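Local coordinates for McyG protein (Microcystis aeruginosa PCC 7806, PDB 4R0M) that probably activates phenylalanine or a related acid as an acyl-adenylate and loads it onto its own carrier domain in microcystin synthesis, at residues G33-R38 with Q264-S269; Q49-D54 with D82-L87; V217-M222 with L257-L262; M236-D239 with D243-H246; R314-I319 with H323-R328. All coordinates share one frame; numbering follows the deposited sequence.

Interaction 1: G33-R38 with Q264-S269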
# COMPACT_ATOMS: atom_id res chain seq x y z
N GLY A 33 2.11 12.34 -20.25
CA GLY A 33 3.16 12.33 -19.23
C GLY A 33 2.60 12.39 -17.82
O GLY A 33 1.48 11.95 -17.56
N ILE A 34 3.39 12.95 -16.91
CA ILE A 34 3.03 13.02 -15.51
C ILE A 34 2.55 14.41 -15.11
O ILE A 34 3.23 15.41 -15.36
CB ILE A 34 4.20 12.58 -14.60
CG1 ILE A 34 4.75 11.23 -15.06
CG2 ILE A 34 3.75 12.51 -13.14
CD1 ILE A 34 6.10 10.88 -14.49
N THR A 35 1.36 14.46 -14.51
CA THR A 35 0.84 15.66 -13.89
C THR A 35 1.02 15.55 -12.38
O THR A 35 0.44 14.66 -11.74
CB THR A 35 -0.66 15.87 -14.23
OG1 THR A 35 -0.82 15.89 -15.65
CG2 THR A 35 -1.18 17.17 -13.64
N TYR A 36 1.83 16.44 -11.82
CA TYR A 36 2.04 16.50 -10.38
C TYR A 36 1.12 17.54 -9.76
O TYR A 36 1.17 18.72 -10.12
CB TYR A 36 3.49 16.87 -10.05
CG TYR A 36 4.54 15.97 -10.63
CD1 TYR A 36 4.89 14.77 -10.00
CD2 TYR A 36 5.22 16.32 -11.80
CE1 TYR A 36 5.87 13.95 -10.53
CE2 TYR A 36 6.20 15.50 -12.33
CZ TYR A 36 6.53 14.32 -11.70
OH TYR A 36 7.50 13.51 -12.23
N ILE A 37 0.28 17.11 -8.82
CA ILE A 37 -0.49 18.03 -8.00
C ILE A 37 0.35 18.40 -6.79
O ILE A 37 0.85 17.53 -6.08
CB ILE A 37 -1.85 17.43 -7.55
CG1 ILE A 37 -2.61 16.81 -8.73
CG2 ILE A 37 -2.69 18.48 -6.82
CD1 ILE A 37 -3.02 17.78 -9.83
N ARG A 38 0.53 19.70 -6.56
CA ARG A 38 1.27 20.18 -5.40
C ARG A 38 0.34 20.32 -4.19
O ARG A 38 -0.88 20.21 -4.33
CB ARG A 38 1.98 21.50 -5.72
CG ARG A 38 3.27 21.31 -6.49
CD ARG A 38 3.86 22.63 -6.97
NE ARG A 38 3.12 23.19 -8.10
CZ ARG A 38 3.67 23.74 -9.17
NH1 ARG A 38 4.99 23.80 -9.30
NH2 ARG A 38 2.90 24.23 -10.14
N GLN A 264 -13.15 14.18 -11.35
CA GLN A 264 -14.04 14.94 -12.22
C GLN A 264 -13.27 15.90 -13.13
O GLN A 264 -13.50 15.92 -14.34
CB GLN A 264 -15.05 15.72 -11.37
CG GLN A 264 -16.04 16.55 -12.18
CD GLN A 264 -16.89 17.45 -11.30
OE1 GLN A 264 -18.07 17.19 -11.10
NE2 GLN A 264 -16.29 18.52 -10.78
N LYS A 265 -12.37 16.67 -12.53
CA LYS A 265 -11.60 17.70 -13.24
C LYS A 265 -10.70 17.13 -14.34
O LYS A 265 -10.58 17.72 -15.41
CB LYS A 265 -10.76 18.50 -12.23
CG LYS A 265 -10.00 19.67 -12.83
CD LYS A 265 -9.00 20.24 -11.84
CE LYS A 265 -8.18 21.37 -12.47
NZ LYS A 265 -7.30 22.04 -11.47
N HIS A 266 -10.08 15.99 -14.06
CA HIS A 266 -9.11 15.40 -14.98
C HIS A 266 -9.64 14.23 -15.75
O HIS A 266 -8.90 13.57 -16.48
CB HIS A 266 -7.86 14.99 -14.21
CG HIS A 266 -7.02 16.15 -13.75
ND1 HIS A 266 -6.09 16.73 -14.54
CD2 HIS A 266 -7.00 16.84 -12.54
CE1 HIS A 266 -5.51 17.74 -13.87
NE2 HIS A 266 -6.06 17.81 -12.65
N GLN A 267 -10.94 13.98 -15.61
CA GLN A 267 -11.60 12.85 -16.27
C GLN A 267 -10.82 11.55 -16.06
O GLN A 267 -10.43 10.87 -17.01
CB GLN A 267 -11.84 13.14 -17.76
CG GLN A 267 -12.96 14.14 -18.03
CD GLN A 267 -14.32 13.62 -17.60
OE1 GLN A 267 -14.89 14.08 -16.61
NE2 GLN A 267 -14.84 12.65 -18.34
N VAL A 268 -10.60 11.22 -14.79
CA VAL A 268 -9.80 10.07 -14.38
C VAL A 268 -10.58 8.77 -14.58
O VAL A 268 -11.76 8.68 -14.24
CB VAL A 268 -9.35 10.23 -12.91
CG1 VAL A 268 -8.68 8.96 -12.39
CG2 VAL A 268 -8.41 11.42 -12.78
N SER A 269 -9.91 7.78 -15.16
CA SER A 269 -10.53 6.50 -15.49
C SER A 269 -10.07 5.35 -14.58
O SER A 269 -10.77 4.35 -14.44
CB SER A 269 -10.27 6.14 -16.95
OG SER A 269 -8.88 6.06 -17.22
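The imidazole of His266 lies against the side chains of Thr35 and Ile37 across one face of the mixed central sheet of the AMP-binding domain. Thr35 and Ile37 sit on strand 33-37. His266 is the first residue to leave helical geometry at the end of helix 258-265. The contact is light, with 74 Å² buried in all, and the nearest CA atoms, those of Thr35 and His266, are 10.0 Å apart.

Ile37 and His266 reach for each other from opposite directions. Ile37 CD1 comes to 4.1 Å from His266 NE2. Thr35 CG2 lies 4.4 Å from His266 CE1. Both methyl groups meet the ring obliquely, so this is loose van der Waals contact and not a stack. His266 CG stands anti to its carbonyl carbon (chi1 -72°), which carries the ring from the helix end toward the strand.

Ile245 of strand 243-246 touches both Ile37 and His266. The polar end of the ring has a stronger partner. Lys265 NZ makes a salt bridge to Glu43 OE2 on the edge strand 43-47, and the same oxygen is hydrogen-bonded to His266 NE2, the ring nitrogen that lies beside Ile37 CD1.

Interaction 2: Q49-D54 with D82-L87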
# COMPACT_ATOMS: atom_id res chain seq x y z
N GLN A 49 8.77 12.62 -22.43
CA GLN A 49 10.01 13.11 -23.02
C GLN A 49 10.82 13.94 -22.02
O GLN A 49 12.03 13.77 -21.90
CB GLN A 49 9.71 13.93 -24.29
CG GLN A 49 10.94 14.45 -25.03
CD GLN A 49 11.83 13.33 -25.56
OE1 GLN A 49 12.93 13.11 -25.05
NE2 GLN A 49 11.35 12.62 -26.58
N ASP A 50 10.13 14.84 -21.30
CA ASP A 50 10.76 15.67 -20.27
C ASP A 50 11.28 14.82 -19.11
O ASP A 50 12.38 15.07 -18.60
CB ASP A 50 9.79 16.72 -19.73
CG ASP A 50 9.39 17.75 -20.78
OD1 ASP A 50 10.28 18.46 -21.30
OD2 ASP A 50 8.18 17.87 -21.05
N LEU A 51 10.49 13.84 -18.69
CA LEU A 51 10.87 12.92 -17.62
C LEU A 51 12.15 12.17 -17.99
O LEU A 51 13.10 12.11 -17.20
CB LEU A 51 9.74 11.93 -17.33
CG LEU A 51 10.03 10.72 -16.43
CD1 LEU A 51 10.22 11.13 -14.98
CD2 LEU A 51 8.92 9.69 -16.55
N TYR A 52 12.17 11.62 -19.21
CA TYR A 52 13.33 10.92 -19.74
C TYR A 52 14.58 11.81 -19.72
O TYR A 52 15.65 11.37 -19.28
CB TYR A 52 13.04 10.40 -21.15
CG TYR A 52 14.22 9.80 -21.88
CD1 TYR A 52 14.66 8.51 -21.59
CD2 TYR A 52 14.89 10.52 -22.87
CE1 TYR A 52 15.74 7.96 -22.26
CE2 TYR A 52 15.97 9.98 -23.55
CZ TYR A 52 16.39 8.70 -23.24
OH TYR A 52 17.47 8.15 -23.91
N GLN A 53 14.44 13.05 -20.19
CA GLN A 53 15.55 14.00 -20.22
C GLN A 53 16.02 14.36 -18.81
O GLN A 53 17.22 14.48 -18.56
CB GLN A 53 15.19 15.27 -21.00
CG GLN A 53 14.99 15.08 -22.50
CD GLN A 53 16.21 14.54 -23.23
OE1 GLN A 53 17.36 14.81 -22.86
NE2 GLN A 53 15.97 13.77 -24.28
N ASP A 54 15.06 14.54 -17.90
CA ASP A 54 15.34 14.85 -16.49
C ASP A 54 16.09 13.69 -15.82
O ASP A 54 17.08 13.90 -15.12
CB ASP A 54 14.03 15.15 -15.76
CG ASP A 54 14.25 15.84 -14.41
OD1 ASP A 54 15.38 16.26 -14.10
OD2 ASP A 54 13.25 15.95 -13.66
N ASP A 82 10.49 15.19 -7.56
CA ASP A 82 11.87 14.74 -7.41
C ASP A 82 11.98 13.22 -7.38
O ASP A 82 12.97 12.66 -7.86
CB ASP A 82 12.48 15.32 -6.13
CG ASP A 82 12.86 16.78 -6.26
OD1 ASP A 82 12.71 17.35 -7.36
OD2 ASP A 82 13.32 17.36 -5.25
N PHE A 83 10.97 12.57 -6.81
CA PHE A 83 10.99 11.12 -6.62
C PHE A 83 10.97 10.35 -7.94
O PHE A 83 11.86 9.54 -8.20
CB PHE A 83 9.82 10.69 -5.72
CG PHE A 83 9.81 9.23 -5.38
CD1 PHE A 83 9.37 8.28 -6.31
CD2 PHE A 83 10.22 8.79 -4.12
CE1 PHE A 83 9.36 6.93 -5.99
CE2 PHE A 83 10.20 7.44 -3.80
CZ PHE A 83 9.77 6.51 -4.74
N ILE A 84 9.96 10.61 -8.76
CA ILE A 84 9.77 9.88 -10.02
C ILE A 84 10.95 10.04 -11.00
O ILE A 84 11.45 9.04 -11.52
CB ILE A 84 8.41 10.19 -10.68
CG1 ILE A 84 7.26 9.76 -9.75
CG2 ILE A 84 8.28 9.50 -12.02
CD1 ILE A 84 5.91 10.35 -10.07
N PRO A 85 11.41 11.29 -11.25
CA PRO A 85 12.59 11.41 -12.10
C PRO A 85 13.83 10.70 -11.56
O PRO A 85 14.60 10.13 -12.34
CB PRO A 85 12.81 12.93 -12.16
CG PRO A 85 11.44 13.49 -11.99
CD PRO A 85 10.81 12.60 -10.96
N ALA A 86 14.02 10.72 -10.24
CA ALA A 86 15.15 10.03 -9.60
C ALA A 86 15.02 8.51 -9.67
O ALA A 86 16.02 7.80 -9.83
CB ALA A 86 15.30 10.48 -8.16
N LEU A 87 13.79 8.01 -9.55
CA LEU A 87 13.50 6.58 -9.66
C LEU A 87 13.82 6.07 -11.07
O LEU A 87 14.46 5.02 -11.23
CB LEU A 87 12.04 6.30 -9.31
CG LEU A 87 11.56 4.84 -9.34
CD1 LEU A 87 11.90 4.12 -8.05
CD2 LEU A 87 10.06 4.79 -9.60
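Leu51 lays its CD1 methyl over Pro85. The methyl carbon is 3.7 Å from Pro85 CA and 4.0 Å from Pro85 CG. The same CD1 lies 3.9 Å from Ile84 CG2, and these two side chains cross at about a right angle. Leu51 CG is anti to the backbone N (chi1 169°), which brings the branched end toward helix 80-93 although the side chain leaves its backbone at an angle to that helix.

Asp54, about one turn further on, also lies against the proline ring. Its OD2 sits 3.4 Å from Pro85 CB and 3.5 Å from Pro85 CG, a polar atom against carbon. The charge is met outside the pair: OD2 has a salt bridge to Arg159 NH2 and a hydrogen bond to Gln46 NE2. Arg159 NH1 also holds Asp82 OD1, so one guanidinium probably offsets both carboxylates. Pro85 has no N-H for the turn before it, and helix 80-93 is kinked there.

The axes of the two short helical segments come within 9.0 Å and cross at -68°. Leu51 also packs on Leu23 of helix 19-27. Ile34 of strand 33-37 touches Leu51 and Ile84, while Tyr36 touches Ile84 and Pro85, so the helix pair rests on the central sheet.

Interaction 3: V217-M222 with L257-L262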
# COMPACT_ATOMS: atom_id res chain seq x y z
N VAL A 217 -6.54 7.61 -17.99
CA VAL A 217 -6.01 8.63 -17.09
C VAL A 217 -5.98 8.04 -15.68
O VAL A 217 -7.03 7.80 -15.08
CB VAL A 217 -6.85 9.92 -17.13
CG1 VAL A 217 -6.27 10.96 -16.18
CG2 VAL A 217 -6.93 10.49 -18.54
N THR A 218 -4.78 7.79 -15.18
CA THR A 218 -4.60 7.24 -13.83
C THR A 218 -4.35 8.35 -12.82
O THR A 218 -3.72 9.36 -13.14
CB THR A 218 -3.44 6.23 -13.76
OG1 THR A 218 -2.20 6.89 -14.02
CG2 THR A 218 -3.63 5.09 -14.76
N LEU A 219 -4.87 8.17 -11.61
CA LEU A 219 -4.62 9.08 -10.50
C LEU A 219 -4.22 8.32 -9.24
O LEU A 219 -4.95 7.45 -8.77
CB LEU A 219 -5.84 9.98 -10.23
CG LEU A 219 -5.75 11.03 -9.11
CD1 LEU A 219 -6.58 12.26 -9.44
CD2 LEU A 219 -6.16 10.46 -7.76
N ASN A 220 -3.04 8.65 -8.72
CA ASN A 220 -2.55 8.09 -7.47
C ASN A 220 -2.44 9.16 -6.39
O ASN A 220 -1.99 10.27 -6.65
CB ASN A 220 -1.18 7.44 -7.68
CG ASN A 220 -0.56 6.98 -6.37
OD1 ASN A 220 -1.06 6.06 -5.72
ND2 ASN A 220 0.54 7.61 -5.99
N TRP A 221 -2.86 8.80 -5.17
CA TRP A 221 -2.65 9.68 -4.03
C TRP A 221 -2.01 8.97 -2.86
O TRP A 221 -1.98 9.50 -1.75
CB TRP A 221 -3.94 10.40 -3.64
CG TRP A 221 -5.05 9.51 -3.16
CD1 TRP A 221 -5.89 8.71 -3.93
CD2 TRP A 221 -5.51 9.33 -1.77
NE1 TRP A 221 -6.79 8.05 -3.13
CE2 TRP A 221 -6.62 8.37 -1.83
CE3 TRP A 221 -5.11 9.83 -0.53
CZ2 TRP A 221 -7.30 7.96 -0.69
CZ3 TRP A 221 -5.80 9.40 0.61
CH2 TRP A 221 -6.86 8.49 0.53
N MSE A 222 -1.46 7.80 -3.09
CA MSE A 222 -0.70 7.08 -2.10
C MSE A 222 0.73 7.46 -2.18
O MSE A 222 1.13 7.90 -3.21
CB MSE A 222 -0.78 5.59 -2.35
CG MSE A 222 -2.14 4.98 -2.08
SE MSE A 222 -2.94 5.10 -0.33
CE MSE A 222 -4.24 6.43 -0.72
N LEU A 257 -12.89 14.87 -0.14
CA LEU A 257 -13.68 15.14 -1.34
C LEU A 257 -12.86 15.67 -2.52
O LEU A 257 -13.32 15.64 -3.66
CB LEU A 257 -14.85 16.09 -1.02
CG LEU A 257 -15.99 15.54 -0.16
CD1 LEU A 257 -17.12 16.55 -0.06
CD2 LEU A 257 -16.52 14.21 -0.70
N GLN A 258 -11.64 16.14 -2.23
CA GLN A 258 -10.71 16.57 -3.28
C GLN A 258 -10.35 15.45 -4.24
O GLN A 258 -10.03 15.69 -5.40
CB GLN A 258 -9.44 17.18 -2.67
CG GLN A 258 -9.56 18.66 -2.36
CD GLN A 258 -9.87 19.49 -3.60
OE1 GLN A 258 -10.95 20.05 -3.72
NE2 GLN A 258 -8.92 19.55 -4.53
N TRP A 259 -10.41 14.21 -3.75
CA TRP A 259 -10.22 13.02 -4.58
C TRP A 259 -11.28 12.94 -5.64
O TRP A 259 -10.97 12.66 -6.80
CB TRP A 259 -10.22 11.77 -3.71
CG TRP A 259 -9.86 10.49 -4.44
CD1 TRP A 259 -9.13 10.36 -5.62
CD2 TRP A 259 -10.18 9.11 -4.03
NE1 TRP A 259 -9.00 9.04 -5.96
CE2 TRP A 259 -9.60 8.24 -5.06
CE3 TRP A 259 -10.87 8.54 -2.97
CZ2 TRP A 259 -9.71 6.86 -5.00
CZ3 TRP A 259 -10.97 7.14 -2.92
CH2 TRP A 259 -10.41 6.33 -3.91
N LEU A 260 -12.53 13.19 -5.25
CA LEU A 260 -13.66 13.20 -6.17
C LEU A 260 -13.59 14.38 -7.13
O LEU A 260 -13.96 14.26 -8.30
CB LEU A 260 -14.98 13.23 -5.38
CG LEU A 260 -15.70 11.92 -5.02
CD1 LEU A 260 -14.76 10.80 -4.59
CD2 LEU A 260 -16.74 12.19 -3.94
N GLU A 261 -13.12 15.51 -6.62
CA GLU A 261 -12.94 16.73 -7.41
C GLU A 261 -11.91 16.50 -8.53
O GLU A 261 -12.12 16.92 -9.67
CB GLU A 261 -12.49 17.88 -6.50
CG GLU A 261 -12.15 19.18 -7.22
CD GLU A 261 -13.36 20.07 -7.48
OE1 GLU A 261 -14.51 19.61 -7.35
OE2 GLU A 261 -13.15 21.25 -7.83
N LEU A 262 -10.82 15.83 -8.19
CA LEU A 262 -9.74 15.58 -9.14
C LEU A 262 -10.10 14.52 -10.19
O LEU A 262 -9.65 14.61 -11.33
CB LEU A 262 -8.45 15.20 -8.41
CG LEU A 262 -7.73 16.33 -7.65
CD1 LEU A 262 -6.75 15.75 -6.64
CD2 LEU A 262 -7.03 17.31 -8.59
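Helix 258-265 packs on strand 217-220 of the central parallel run of strands in the AMP-binding domain, and an edge-to-face pair of tryptophans marks the contact. Trp221, just past the strand, points the edge of its indole at the face of Trp259 on the helix. Trp221 NE1 lies 3.4 Å above the Trp259 plane, over its centre, and its nearest atom there is CE2 of Trp259. The five-membered rings have centroids 4.3 Å apart and planes at 51°. Trp221 CG sits between its backbone N and carbonyl carbon (chi1 64°), which turns the indole toward the helix.

Leu219, two residues before Trp221, uses both of its methyls. CD2 lies obliquely to the Trp259 indole, 3.6 Å from Trp259 NE1. CD1 reaches Leu262 CB, also at 3.6 Å, the two side chains crossing at about a right angle. Trp259 NE1 is hydrogen-bonded to Ser271 OG on strand 270-273. With an alanine in place of Trp259, Leu219 CD2 is likely to face a gap, Trp221 to lose the ring face it points at, and Ser271 OG its indole partner.

At the end of the strand, Asn220 forms an Asx turn. The backbone N of Met222, a selenomethionine, donates to Asn220 OD1 at 3.2 Å, from 58° above the carbonyl plane.

Interaction 4: M236-D239 with D243-H246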
# COMPACT_ATOMS: atom_id res chain seq x y z
N MSE A 236 2.96 1.19 -15.05
CA MSE A 236 1.87 0.78 -15.94
C MSE A 236 1.49 1.90 -16.87
O MSE A 236 1.35 1.68 -18.08
CB MSE A 236 0.63 0.29 -15.18
CG MSE A 236 -0.34 -0.36 -16.16
SE MSE A 236 -1.96 -1.07 -15.29
CE MSE A 236 -2.88 0.65 -15.03
N ALA A 237 1.34 3.10 -16.32
CA ALA A 237 0.96 4.27 -17.11
C ALA A 237 2.00 4.60 -18.18
O ALA A 237 1.66 5.00 -19.28
CB ALA A 237 0.72 5.46 -16.20
N VAL A 238 3.28 4.41 -17.83
CA VAL A 238 4.38 4.59 -18.77
C VAL A 238 4.31 3.52 -19.87
O VAL A 238 4.45 3.83 -21.05
CB VAL A 238 5.75 4.56 -18.06
CG1 VAL A 238 6.88 4.79 -19.05
CG2 VAL A 238 5.80 5.60 -16.95
N ASP A 239 4.07 2.27 -19.47
CA ASP A 239 3.91 1.15 -20.39
C ASP A 239 2.78 1.39 -21.38
O ASP A 239 2.90 1.07 -22.56
CB ASP A 239 3.67 -0.15 -19.61
CG ASP A 239 3.89 -1.40 -20.44
OD1 ASP A 239 4.65 -1.34 -21.44
OD2 ASP A 239 3.32 -2.45 -20.10
N ASP A 243 -1.75 9.23 -19.65
CA ASP A 243 -1.59 10.27 -18.64
C ASP A 243 -1.65 9.70 -17.23
O ASP A 243 -2.52 8.86 -16.93
CB ASP A 243 -2.66 11.36 -18.81
CG ASP A 243 -2.27 12.40 -19.84
OD1 ASP A 243 -1.07 12.73 -19.96
OD2 ASP A 243 -3.18 12.92 -20.53
N GLN A 244 -0.72 10.13 -16.38
CA GLN A 244 -0.73 9.74 -14.97
C GLN A 244 -0.64 10.95 -14.04
O GLN A 244 0.10 11.91 -14.30
CB GLN A 244 0.36 8.70 -14.64
CG GLN A 244 1.80 9.18 -14.79
CD GLN A 244 2.80 8.11 -14.38
OE1 GLN A 244 3.11 7.96 -13.19
NE2 GLN A 244 3.32 7.37 -15.35
N ILE A 245 -1.41 10.90 -12.96
CA ILE A 245 -1.49 12.00 -12.00
C ILE A 245 -1.07 11.50 -10.62
O ILE A 245 -1.44 10.40 -10.20
CB ILE A 245 -2.91 12.59 -11.94
CG1 ILE A 245 -3.42 12.90 -13.36
CG2 ILE A 245 -2.94 13.86 -11.09
CD1 ILE A 245 -4.92 12.97 -13.48
N HIS A 246 -0.28 12.32 -9.92
CA HIS A 246 0.17 12.00 -8.57
C HIS A 246 -0.11 13.12 -7.61
O HIS A 246 0.35 14.25 -7.80
CB HIS A 246 1.64 11.60 -8.57
CG HIS A 246 1.91 10.29 -9.27
ND1 HIS A 246 1.76 9.10 -8.65
CD2 HIS A 246 2.31 10.01 -10.57
CE1 HIS A 246 2.05 8.12 -9.52
NE2 HIS A 246 2.39 8.67 -10.69
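Ala237 and Val238 on helix 227-240 meet the side chain of Gln244 on strand 243-246. The direct contacts are all van der Waals. Ala237 CB lies 3.6 Å from Gln244 CB and 3.3 Å from its amide NE2. Val238 CG2 comes to 3.4 Å from Gln244 NE2, the two side chains crossing at a slant. Gln244 CG sits between the backbone N and the carbonyl carbon (chi1 65°), and the chain then runs extended past the alanine.

Hydrogen bonds fix the amide. His246 NE2 donates to Gln244 OE1 at 2.7 Å. The bond lies in the carbonyl plane on a lone pair, and OE1 lies in the imidazole plane. Gln244 NE2 is hydrogen-bonded to Tyr48 OH and weakly to Gly234 O. A leucine replacing Gln244 is likely to leave His246 NE2 and Tyr48 OH without this partner, although Asn220 ND2 would still hold His246 ND1.

The contact packs helix to following strand in a beta-alpha-beta crossover, strand 217-220, helix 227-240, strand 243-246, whose two strands are parallel neighbours.

Interaction 5: R314-I319 with H323-R328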
# COMPACT_ATOMS: atom_id res chain seq x y z
N ARG A 314 -20.87 -1.22 -0.08
CA ARG A 314 -22.30 -1.09 -0.36
C ARG A 314 -22.78 0.35 -0.18
O ARG A 314 -23.52 0.87 -1.02
CB ARG A 314 -23.11 -2.05 0.53
CG ARG A 314 -24.60 -2.08 0.25
CD ARG A 314 -25.34 -2.85 1.34
NE ARG A 314 -26.78 -2.58 1.31
CZ ARG A 314 -27.69 -3.37 0.75
NH1 ARG A 314 -27.33 -4.50 0.15
NH2 ARG A 314 -28.97 -3.03 0.78
N LEU A 315 -22.35 0.98 0.91
CA LEU A 315 -22.70 2.36 1.21
C LEU A 315 -22.03 3.33 0.24
O LEU A 315 -22.61 4.36 -0.12
CB LEU A 315 -22.34 2.70 2.66
CG LEU A 315 -22.73 4.06 3.23
CD1 LEU A 315 -24.24 4.26 3.25
CD2 LEU A 315 -22.15 4.24 4.62
N PHE A 316 -20.81 3.00 -0.17
CA PHE A 316 -20.02 3.81 -1.10
C PHE A 316 -20.72 3.92 -2.46
O PHE A 316 -20.79 5.01 -3.03
CB PHE A 316 -18.62 3.20 -1.26
CG PHE A 316 -17.62 4.10 -1.93
CD1 PHE A 316 -16.94 5.06 -1.20
CD2 PHE A 316 -17.35 3.97 -3.29
CE1 PHE A 316 -16.01 5.89 -1.81
CE2 PHE A 316 -16.41 4.79 -3.90
CZ PHE A 316 -15.74 5.75 -3.16
N LEU A 317 -21.23 2.80 -2.95
CA LEU A 317 -22.01 2.76 -4.19
C LEU A 317 -23.27 3.61 -4.11
O LEU A 317 -23.53 4.43 -4.98
CB LEU A 317 -22.37 1.32 -4.56
CG LEU A 317 -21.35 0.53 -5.39
CD1 LEU A 317 -21.52 -0.97 -5.18
CD2 LEU A 317 -21.44 0.88 -6.87
N GLU A 318 -24.05 3.40 -3.04
CA GLU A 318 -25.30 4.12 -2.83
C GLU A 318 -25.12 5.64 -2.83
O GLU A 318 -25.92 6.37 -3.42
CB GLU A 318 -25.97 3.68 -1.52
CG GLU A 318 -26.59 2.30 -1.57
CD GLU A 318 -27.03 1.80 -0.20
OE1 GLU A 318 -27.46 2.63 0.64
OE2 GLU A 318 -26.96 0.58 0.04
N ILE A 319 -24.06 6.10 -2.17
CA ILE A 319 -23.75 7.52 -2.08
C ILE A 319 -23.31 8.09 -3.44
O ILE A 319 -23.77 9.16 -3.85
CB ILE A 319 -22.66 7.81 -1.02
CG1 ILE A 319 -23.18 7.47 0.39
CG2 ILE A 319 -22.21 9.26 -1.07
CD1 ILE A 319 -22.09 7.34 1.44
N HIS A 323 -23.79 10.36 -8.14
CA HIS A 323 -22.76 11.24 -8.68
C HIS A 323 -22.16 10.66 -9.92
O HIS A 323 -20.99 10.89 -10.24
CB HIS A 323 -21.70 11.52 -7.62
CG HIS A 323 -22.22 12.28 -6.43
ND1 HIS A 323 -21.95 13.58 -6.24
CD2 HIS A 323 -23.04 11.89 -5.37
CE1 HIS A 323 -22.55 14.00 -5.11
NE2 HIS A 323 -23.22 12.96 -4.58
N GLN A 324 -22.98 9.87 -10.63
CA GLN A 324 -22.67 9.32 -11.96
C GLN A 324 -21.60 8.23 -12.00
O GLN A 324 -21.11 7.88 -13.07
CB GLN A 324 -22.35 10.44 -12.97
CG GLN A 324 -23.47 11.45 -13.17
CD GLN A 324 -23.20 12.39 -14.33
OE1 GLN A 324 -23.04 11.96 -15.47
NE2 GLN A 324 -23.15 13.68 -14.04
N LEU A 325 -21.25 7.68 -10.84
CA LEU A 325 -20.34 6.53 -10.79
C LEU A 325 -21.03 5.32 -11.40
O LEU A 325 -22.03 4.83 -10.87
CB LEU A 325 -19.90 6.23 -9.35
CG LEU A 325 -18.86 5.12 -9.14
CD1 LEU A 325 -17.48 5.56 -9.61
CD2 LEU A 325 -18.82 4.69 -7.69
N GLN A 326 -20.51 4.87 -12.54
CA GLN A 326 -21.14 3.80 -13.32
C GLN A 326 -21.12 2.45 -12.61
O GLN A 326 -20.30 2.22 -11.71
CB GLN A 326 -20.52 3.70 -14.72
CG GLN A 326 -19.02 3.39 -14.73
CD GLN A 326 -18.44 3.35 -16.13
OE1 GLN A 326 -17.77 4.29 -16.56
NE2 GLN A 326 -18.71 2.27 -16.86
N GLU A 327 -22.04 1.58 -13.01
CA GLU A 327 -22.16 0.24 -12.43
C GLU A 327 -20.92 -0.60 -12.71
O GLU A 327 -20.37 -0.56 -13.82
CB GLU A 327 -23.41 -0.47 -12.96
CG GLU A 327 -24.72 0.11 -12.45
CD GLU A 327 -25.94 -0.53 -13.09
OE1 GLU A 327 -25.79 -1.50 -13.86
OE2 GLU A 327 -27.07 -0.05 -12.81
N ARG A 328 -20.48 -1.34 -11.69
CA ARG A 328 -19.32 -2.24 -11.77
C ARG A 328 -17.95 -1.54 -11.89
O ARG A 328 -16.94 -2.18 -12.18
CB ARG A 328 -19.49 -3.29 -12.89
CG ARG A 328 -20.49 -4.39 -12.55
CD ARG A 328 -20.67 -5.37 -13.71
NE ARG A 328 -21.48 -6.52 -13.32
CZ ARG A 328 -22.81 -6.57 -13.39
NH1 ARG A 328 -23.51 -5.53 -13.84
NH2 ARG A 328 -23.45 -7.67 -13.02
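His323 turns its ring back to the backbone of Ile319, where helix 310-320 ends in a Schellman motif. Gln324, with positive phi, is the C-prime residue. From His323 CB the ring carbon CG goes anti to the carbonyl carbon (chi1 -65°), and this swings the imidazole toward the helix end. On one side of the ring, CD2 meets Ile319 O at 3.2 Å. The oxygen lies at the ring edge, near its plane. Further out, NE2 is 3.9 Å from the same Ile319 O and has a weak hydrogen bond to Leu288 O. On the other side ND1 is hydrogen-bonded to the backbone N of Tyr293. ND1 gives the firmer hold and NE2 a weak one, which together probably limit the ring's rotation.

Beyond the turn, the chain runs toward strand 330-336 with Leu325 pointing at the helix. Leu325 also borders Phe316, whose ring meets that of Phe278 with planes at about 50°. The Leu325 contact is distant and oblique: Phe316 CE2 to Leu325 CD2 is 4.5 Å.

Interactions 1, 3 and 4 share the central sheet. Strand 243-246 lies between strands 33-37 and 217-220, with probable hydrogen bonds Gln244 O to Thr35 N (2.9 Å) and Ile245 N to Thr218 O (2.8 Å). Interactions 1 and 3 also share helix 258-265; their centres are 7 Å apart. Interaction 2 packs on strand 33-37 of interaction 1, Ile84 CG2 lying 3.6 Å from Ile34 CD1, and Ile84 CD1 is 3.7 Å from His246 CD2 of interaction 4. Interaction 5 is more remote, its centre 16 Å from that of interaction 3, without touch. The bound phenylalanyl-adenylate is about 11 Å from the Trp221 side chain and about 13 Å from that of Ala237.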